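Local coordinates for aldehyde dehydrogenase (Anabaena variabilis, PDB 4H7N), which probably oxidises aldehydes to carboxylic acids with NAD+ as the electron acceptor, at residues 89-92 against 93-97; 96-99 against 100-103; 142-145 against 146-149. All coordinates share one frame; numbering follows the deposited sequence. Where two conformers were deposited one is given.

Contact 1: residues 89-92 against 93-97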
loop_
_atom_site.group_PDB
_atom_site.type_symbol
_atom_site.label_atom_id
_atom_site.label_comp_id
_atom_site.label_asym_id
_atom_site.label_seq_id
_atom_site.Cartn_x
_atom_site.Cartn_y
_atom_site.Cartn_z
ATOM N N ASP A 89 13.912 26.026 -6.011
ATOM C CA ASP A 89 14.295 25.512 -7.332
ATOM C C ASP A 89 13.816 24.062 -7.500
ATOM O O ASP A 89 13.271 23.683 -8.534
ATOM C CB ASP A 89 15.814 25.580 -7.498
ATOM C CG ASP A 89 16.314 27.010 -7.724
ATOM O OD1 ASP A 89 15.541 27.851 -8.243
ATOM O OD2 ASP A 89 17.496 27.281 -7.379
ATOM N N SER A 90 14.020 23.281 -6.460
ATOM C CA SER A 90 13.623 21.879 -6.419
ATOM C C SER A 90 12.087 21.691 -6.506
ATOM O O SER A 90 11.569 20.852 -7.277
ATOM C CB SER A 90 14.226 21.238 -5.186
ATOM O OG SER A 90 13.522 20.042 -4.839
ATOM N N PHE A 91 11.337 22.483 -5.757
ATOM C CA PHE A 91 9.860 22.555 -5.926
ATOM C C PHE A 91 9.436 22.877 -7.375
ATOM O O PHE A 91 8.604 22.202 -7.957
ATOM C CB PHE A 91 9.281 23.630 -4.970
ATOM C CG PHE A 91 7.823 23.949 -5.189
ATOM C CD1 PHE A 91 6.882 22.972 -5.190
ATOM C CD2 PHE A 91 7.412 25.230 -5.362
ATOM C CE1 PHE A 91 5.548 23.271 -5.359
ATOM C CE2 PHE A 91 6.105 25.548 -5.511
ATOM C CZ PHE A 91 5.161 24.560 -5.496
ATOM N N LEU A 92 9.995 23.930 -7.933
ATOM C CA LEU A 92 9.664 24.312 -9.305
ATOM C C LEU A 92 9.996 23.210 -10.341
ATOM O O LEU A 92 9.206 22.953 -11.249
ATOM C CB LEU A 92 10.364 25.611 -9.687
ATOM C CG LEU A 92 9.965 26.839 -8.849
ATOM C CD1 LEU A 92 10.878 28.003 -9.202
ATOM C CD2 LEU A 92 8.509 27.222 -9.019
ATOM N N ALA A 93 11.133 22.555 -10.190
ATOM C CA ALA A 93 11.501 21.467 -11.120
ATOM C C ALA A 93 10.611 20.271 -10.921
ATOM O O ALA A 93 10.340 19.517 -11.856
ATOM C CB ALA A 93 12.961 21.052 -10.973
ATOM N N SER A 94 10.154 20.069 -9.693
ATOM C CA SER A 94 9.273 18.946 -9.440
ATOM C C SER A 94 7.881 19.139 -10.122
ATOM O O SER A 94 7.291 18.188 -10.633
ATOM C CB SER A 94 9.220 18.704 -7.928
ATOM O OG SER A 94 8.103 17.946 -7.614
ATOM N N ILE A 95 7.383 20.370 -10.203
ATOM C CA ILE A 95 6.152 20.604 -10.888
ATOM C C ILE A 95 6.333 20.224 -12.363
ATOM O O ILE A 95 5.482 19.529 -12.964
ATOM C CB ILE A 95 5.768 22.099 -10.810
ATOM C CG1 ILE A 95 5.357 22.508 -9.368
ATOM C CG2 ILE A 95 4.630 22.399 -11.779
ATOM C CD1 ILE A 95 5.021 24.003 -9.269
ATOM N N ASP A 96 7.446 20.680 -12.964
ATOM C CA ASP A 96 7.760 20.325 -14.346
ATOM C C ASP A 96 7.859 18.816 -14.569
ATOM O O ASP A 96 7.285 18.276 -15.539
ATOM C CB ASP A 96 9.054 21.007 -14.827
ATOM C CG ASP A 96 8.873 22.527 -15.048
ATOM O OD1 ASP A 96 7.705 23.030 -14.918
ATOM O OD2 ASP A 96 9.884 23.212 -15.392
ATOM N N ARG A 97 8.630 18.159 -13.724
ATOM C CA ARG A 97 8.874 16.732 -13.852
ATOM C C ARG A 97 7.596 15.887 -13.779
ATOM O O ARG A 97 7.355 15.006 -14.619
ATOM C CB ARG A 97 9.846 16.283 -12.774
ATOM C CG ARG A 97 10.304 14.846 -12.972
ATOM C CD ARG A 97 11.339 14.407 -11.943
ATOM N NE ARG A 97 11.128 14.965 -10.608
ATOM C CZ ARG A 97 10.339 14.457 -9.655
ATOM N NH1 ARG A 97 10.277 15.092 -8.484
ATOM N NH2 ARG A 97 9.600 13.344 -9.861
#
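Ile-95 sits one helical turn after Phe-91 and lays its longer branch over a face of that ring. Its CB is 3.6 Å from Leu-92 O, and CG1, the next atom out, is at the same distance from Phe-91 O, so the root of the side chain rests on the carbonyls of the preceding turn. The tip, CD1, reaches the ring: it is 3.8 Å from Phe-91 CZ and makes a CH-pi contact, 4.2 Å from the ring centroid and 26° off the normal. Phe-91 meets it with CG anti to its own backbone N (chi1 171°), which carries the ring along the helix toward Ile-95. An alanine in place of Ile-95 is likely to leave this ring face without its CH-pi partner and to open a gap beside CZ. In the backbone, Ile-95 N donates to Phe-91 O at 3.1 Å, while the bond from Asp-96 N to Leu-92 O is weak. The carboxylate of Asp-96 turns to Lys-60 and Gln-57, and that of Asp-89 to Arg-67. Phe-91 also touches Ile-63. This is an i to i+4 aromatic-aliphatic pair on the buried side of an amphipathic helix, 82-106, packed against helices 48-64 and 139-144.

Contact 2: residues 96-99 against 100-103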
loop_
_atom_site.group_PDB
_atom_site.type_symbol
_atom_site.label_atom_id
_atom_site.label_comp_id
_atom_site.label_asym_id
_atom_site.label_seq_id
_atom_site.Cartn_x
_atom_site.Cartn_y
_atom_site.Cartn_z
ATOM N N ASP A 96 7.446 20.680 -12.964
ATOM C CA ASP A 96 7.760 20.325 -14.346
ATOM C C ASP A 96 7.859 18.816 -14.569
ATOM O O ASP A 96 7.285 18.276 -15.539
ATOM C CB ASP A 96 9.054 21.007 -14.827
ATOM C CG ASP A 96 8.873 22.527 -15.048
ATOM O OD1 ASP A 96 7.705 23.030 -14.918
ATOM O OD2 ASP A 96 9.884 23.212 -15.392
ATOM N N ARG A 97 8.630 18.159 -13.724
ATOM C CA ARG A 97 8.874 16.732 -13.852
ATOM C C ARG A 97 7.596 15.887 -13.779
ATOM O O ARG A 97 7.355 15.006 -14.619
ATOM C CB ARG A 97 9.846 16.283 -12.774
ATOM C CG ARG A 97 10.304 14.846 -12.972
ATOM C CD ARG A 97 11.339 14.407 -11.943
ATOM N NE ARG A 97 11.128 14.965 -10.608
ATOM C CZ ARG A 97 10.339 14.457 -9.655
ATOM N NH1 ARG A 97 10.277 15.092 -8.484
ATOM N NH2 ARG A 97 9.600 13.344 -9.861
ATOM N N TRP A 98 6.782 16.130 -12.772
ATOM C CA TRP A 98 5.496 15.450 -12.686
ATOM C C TRP A 98 4.544 15.799 -13.831
ATOM O O TRP A 98 3.821 14.946 -14.292
ATOM C CB TRP A 98 4.818 15.733 -11.331
ATOM C CG TRP A 98 5.445 14.976 -10.224
ATOM C CD1 TRP A 98 6.092 15.475 -9.121
ATOM C CD2 TRP A 98 5.514 13.542 -10.117
ATOM N NE1 TRP A 98 6.559 14.424 -8.350
ATOM C CE2 TRP A 98 6.191 13.240 -8.923
ATOM C CE3 TRP A 98 5.030 12.500 -10.897
ATOM C CZ2 TRP A 98 6.439 11.932 -8.510
ATOM C CZ3 TRP A 98 5.265 11.201 -10.487
ATOM C CH2 TRP A 98 5.979 10.940 -9.301
ATOM N N CYS A 99 4.523 17.056 -14.281
ATOM C CA CYS A 99 3.721 17.389 -15.463
ATOM C C CYS A 99 4.134 16.555 -16.689
ATOM O O CYS A 99 3.294 16.142 -17.535
ATOM C CB CYS A 99 3.827 18.879 -15.793
ATOM S SG CYS A 99 2.827 19.920 -14.701
ATOM N N GLY A 100 5.429 16.317 -16.791
ATOM C CA GLY A 100 5.979 15.515 -17.867
ATOM C C GLY A 100 5.600 14.061 -17.775
ATOM O O GLY A 100 5.383 13.398 -18.816
ATOM N N LEU A 101 5.550 13.524 -16.561
ATOM C CA LEU A 101 5.356 12.077 -16.424
ATOM C C LEU A 101 3.908 11.689 -16.453
ATOM O O LEU A 101 3.582 10.602 -16.858
ATOM C CB LEU A 101 5.945 11.539 -15.133
ATOM C CG LEU A 101 7.442 11.608 -14.984
ATOM C CD1 LEU A 101 7.839 11.149 -13.572
ATOM C CD2 LEU A 101 8.166 10.812 -16.071
ATOM N N ALA A 102 3.042 12.577 -15.982
ATOM C CA ALA A 102 1.655 12.200 -15.719
ATOM C C ALA A 102 0.850 11.642 -16.917
ATOM O O ALA A 102 0.117 10.668 -16.705
ATOM C CB ALA A 102 0.897 13.320 -15.054
ATOM N N PRO A 103 0.953 12.235 -18.130
ATOM C CA PRO A 103 0.083 11.735 -19.229
ATOM C C PRO A 103 0.292 10.257 -19.499
ATOM O O PRO A 103 -0.656 9.511 -19.690
ATOM C CB PRO A 103 0.474 12.626 -20.423
ATOM C CG PRO A 103 0.895 13.908 -19.749
ATOM C CD PRO A 103 1.688 13.447 -18.547
#
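Leu-101 and Trp-98 meet three residues apart, where Leu-101 CD1 lies 4.0 Å from Trp-98 CZ3 at the six-membered end of the indole. Leu-101 has CG anti to its carbonyl carbon (chi1 -66°), which sets CG 3.4 Å from Arg-97 O, close over the backbone of the turn before. The close-packed part comprises Trp-98, Ala-102 and Cys-99. Trp-98 is buried against helix 147-153, and Ala-102 CB fits 3.4 Å from Trp-98 O. That carbonyl takes the N-H of Ala-102 at 3.0 Å and a weaker one from Leu-101. Cys-99, also buried, packs on Ile-53 of helix 48-64, as does Pro-103. Toward solvent lie Arg-97, Asp-96 and Gly-100, the last two joined by the bond from Gly-100 N to Asp-96 O. Here Arg-97, in the conformer given, brings NH2 over one indole face, 3.4 Å above the plane and offset toward the rim. Pro-103 has no N-H to offer Cys-99 O, and its CD stands 3.3 Å from that oxygen instead. The arrangement is that of a proline kink in an amphipathic helix, here near the C-terminal end of helix 82-106.

Contact 3: residues 142-145 against 146-149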
loop_
_atom_site.group_PDB
_atom_site.type_symbol
_atom_site.label_atom_id
_atom_site.label_comp_id
_atom_site.label_asym_id
_atom_site.label_seq_id
_atom_site.Cartn_x
_atom_site.Cartn_y
_atom_site.Cartn_z
ATOM N N LEU A 142 8.725 19.424 1.285
ATOM C CA LEU A 142 8.008 18.298 1.868
ATOM C C LEU A 142 6.475 18.496 1.962
ATOM O O LEU A 142 5.762 17.528 2.105
ATOM C CB LEU A 142 8.657 17.880 3.207
ATOM C CG LEU A 142 10.108 17.380 3.019
ATOM C CD1 LEU A 142 10.821 16.994 4.303
ATOM C CD2 LEU A 142 10.216 16.180 2.077
ATOM N N SER A 143 5.970 19.737 1.894
ATOM C CA SER A 143 4.553 19.957 1.779
ATOM C C SER A 143 4.060 19.599 0.371
ATOM O O SER A 143 2.875 19.282 0.200
ATOM C CB SER A 143 4.154 21.398 2.123
ATOM O OG SER A 143 4.626 22.330 1.162
HETATM N N MSE A 144 4.967 19.622 -0.604
HETATM C CA MSE A 144 4.584 19.528 -1.999
HETATM C C MSE A 144 4.976 18.246 -2.677
HETATM O O MSE A 144 4.504 17.966 -3.765
HETATM C CB MSE A 144 5.247 20.698 -2.750
HETATM C CG MSE A 144 4.616 22.038 -2.366
HETATM SE SE MSE A 144 2.746 22.214 -2.955
HETATM C CE MSE A 144 1.881 22.297 -1.273
ATOM N N ILE A 145 5.864 17.474 -2.069
ATOM C CA ILE A 145 6.372 16.265 -2.674
ATOM C C ILE A 145 5.290 15.254 -3.001
ATOM O O ILE A 145 5.366 14.627 -4.032
ATOM C CB ILE A 145 7.515 15.630 -1.804
ATOM C CG1 ILE A 145 8.310 14.616 -2.621
ATOM C CG2 ILE A 145 7.012 15.002 -0.510
ATOM C CD1 ILE A 145 9.577 14.130 -1.935
ATOM N N ASP A 146 4.281 15.078 -2.132
ATOM C CA ASP A 146 3.163 14.204 -2.426
ATOM C C ASP A 146 2.028 14.994 -3.120
ATOM O O ASP A 146 1.344 14.511 -3.984
ATOM C CB ASP A 146 2.647 13.547 -1.129
ATOM C CG ASP A 146 3.706 12.616 -0.448
ATOM O OD1 ASP A 146 4.276 11.736 -1.114
ATOM O OD2 ASP A 146 3.947 12.790 0.748
ATOM N N THR A 147 1.860 16.245 -2.743
ATOM C CA THR A 147 0.729 17.056 -3.211
ATOM C C THR A 147 0.686 17.149 -4.724
ATOM O O THR A 147 -0.383 17.020 -5.359
ATOM C CB THR A 147 0.804 18.459 -2.561
ATOM O OG1 THR A 147 0.762 18.345 -1.131
ATOM C CG2 THR A 147 -0.315 19.400 -3.021
ATOM N N ILE A 148 1.845 17.410 -5.329
ATOM C CA ILE A 148 1.890 17.673 -6.774
ATOM C C ILE A 148 1.462 16.444 -7.584
ATOM O O ILE A 148 0.624 16.575 -8.421
ATOM C CB ILE A 148 3.266 18.194 -7.237
ATOM C CG1 ILE A 148 3.561 19.570 -6.634
ATOM C CG2 ILE A 148 3.352 18.172 -8.770
ATOM C CD1 ILE A 148 2.611 20.673 -7.054
ATOM N N PRO A 149 2.057 15.254 -7.353
ATOM C CA PRO A 149 1.550 14.122 -8.143
ATOM C C PRO A 149 0.103 13.777 -7.826
ATOM O O PRO A 149 -0.664 13.426 -8.719
ATOM C CB PRO A 149 2.515 12.964 -7.780
ATOM C CG PRO A 149 3.294 13.404 -6.560
ATOM C CD PRO A 149 3.265 14.911 -6.594
HETATM O O HOH W 1 3.479 16.401 0.090
#
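The backbone of 142-149 passes from helix 139-144 to helix 147-153 around Ile-145 and Asp-146, and across this turn Ile-148 N donates to Met-144 O at 3.1 Å with a nearly straight N-H...O angle of 166°. Thr-147 ties the two halves with its side chain: OG1 donates to Ser-143 O at 2.7 Å, lying in the carbonyl plane. With OG1 anti to the carbonyl carbon of Thr-147 (chi1 -59°), the hydroxyl faces back to the earlier helix while CG2 turns to the selenomethionine at Met-144, 4.0 Å from its CE. The selenomethionine chain is bent at chi2 and chi3, and the two side chains pass at a slant. Ser-143 O also takes a weak hydrogen bond from a water; the same water donates to Leu-142 O and accepts the N-H of Asp-146 at 2.7 Å. Ile-148 CG1 comes 3.4 Å from Met-144 O, beside the backbone bond. Pro-149, lacking an N-H, sets CD 3.3 Å from Ile-145 O, a buried carbonyl with no polar partner in the model. Ile-145 CG2, wedged between its own N and carbonyl carbon, is 4.0 Å from Asp-146 OD2. Each carboxylate oxygen of Asp-146 has an arginine, OD1 Arg-452 and OD2 Arg-444, which would probably offset the buried charge and favour the ionised form. Thr-147 also packs on Val-157 and Val-159 of strand 156-161. This is a junction between two consecutive helices of the aldehyde dehydrogenase fold, where a water links Leu-142 O to Asp-146 N in place of a direct i to i+4 bond and a threonine hydroxyl bonds the carbonyl four residues back; the Ile-145 side chain is about 6 Å from that of Glu-232, the predicted active-site residue.

How the contacts relate
Contacts 1 and 2 are successive turns of one helix, 82-106; their centres are 10 Å apart and they share Asp-96 and Arg-97. Contact 3 comes later in the chain, after the long broken strand 118-134, and its centre lies 10 Å from that of contact 1 and 13 Å from that of contact 2. Its turn lies alongside the helix: Phe-91 CE1 meets Met-144 CG at 3.4 Å, and Trp-98 CE2 meets Pro-149 CG at 3.7 Å. Ile-148 lies against both Ile-95 and Trp-98. Helix 48-64 touches all three, so they form one packed region with it, and contact 3 brings that region closest to the predicted active-site Glu-232.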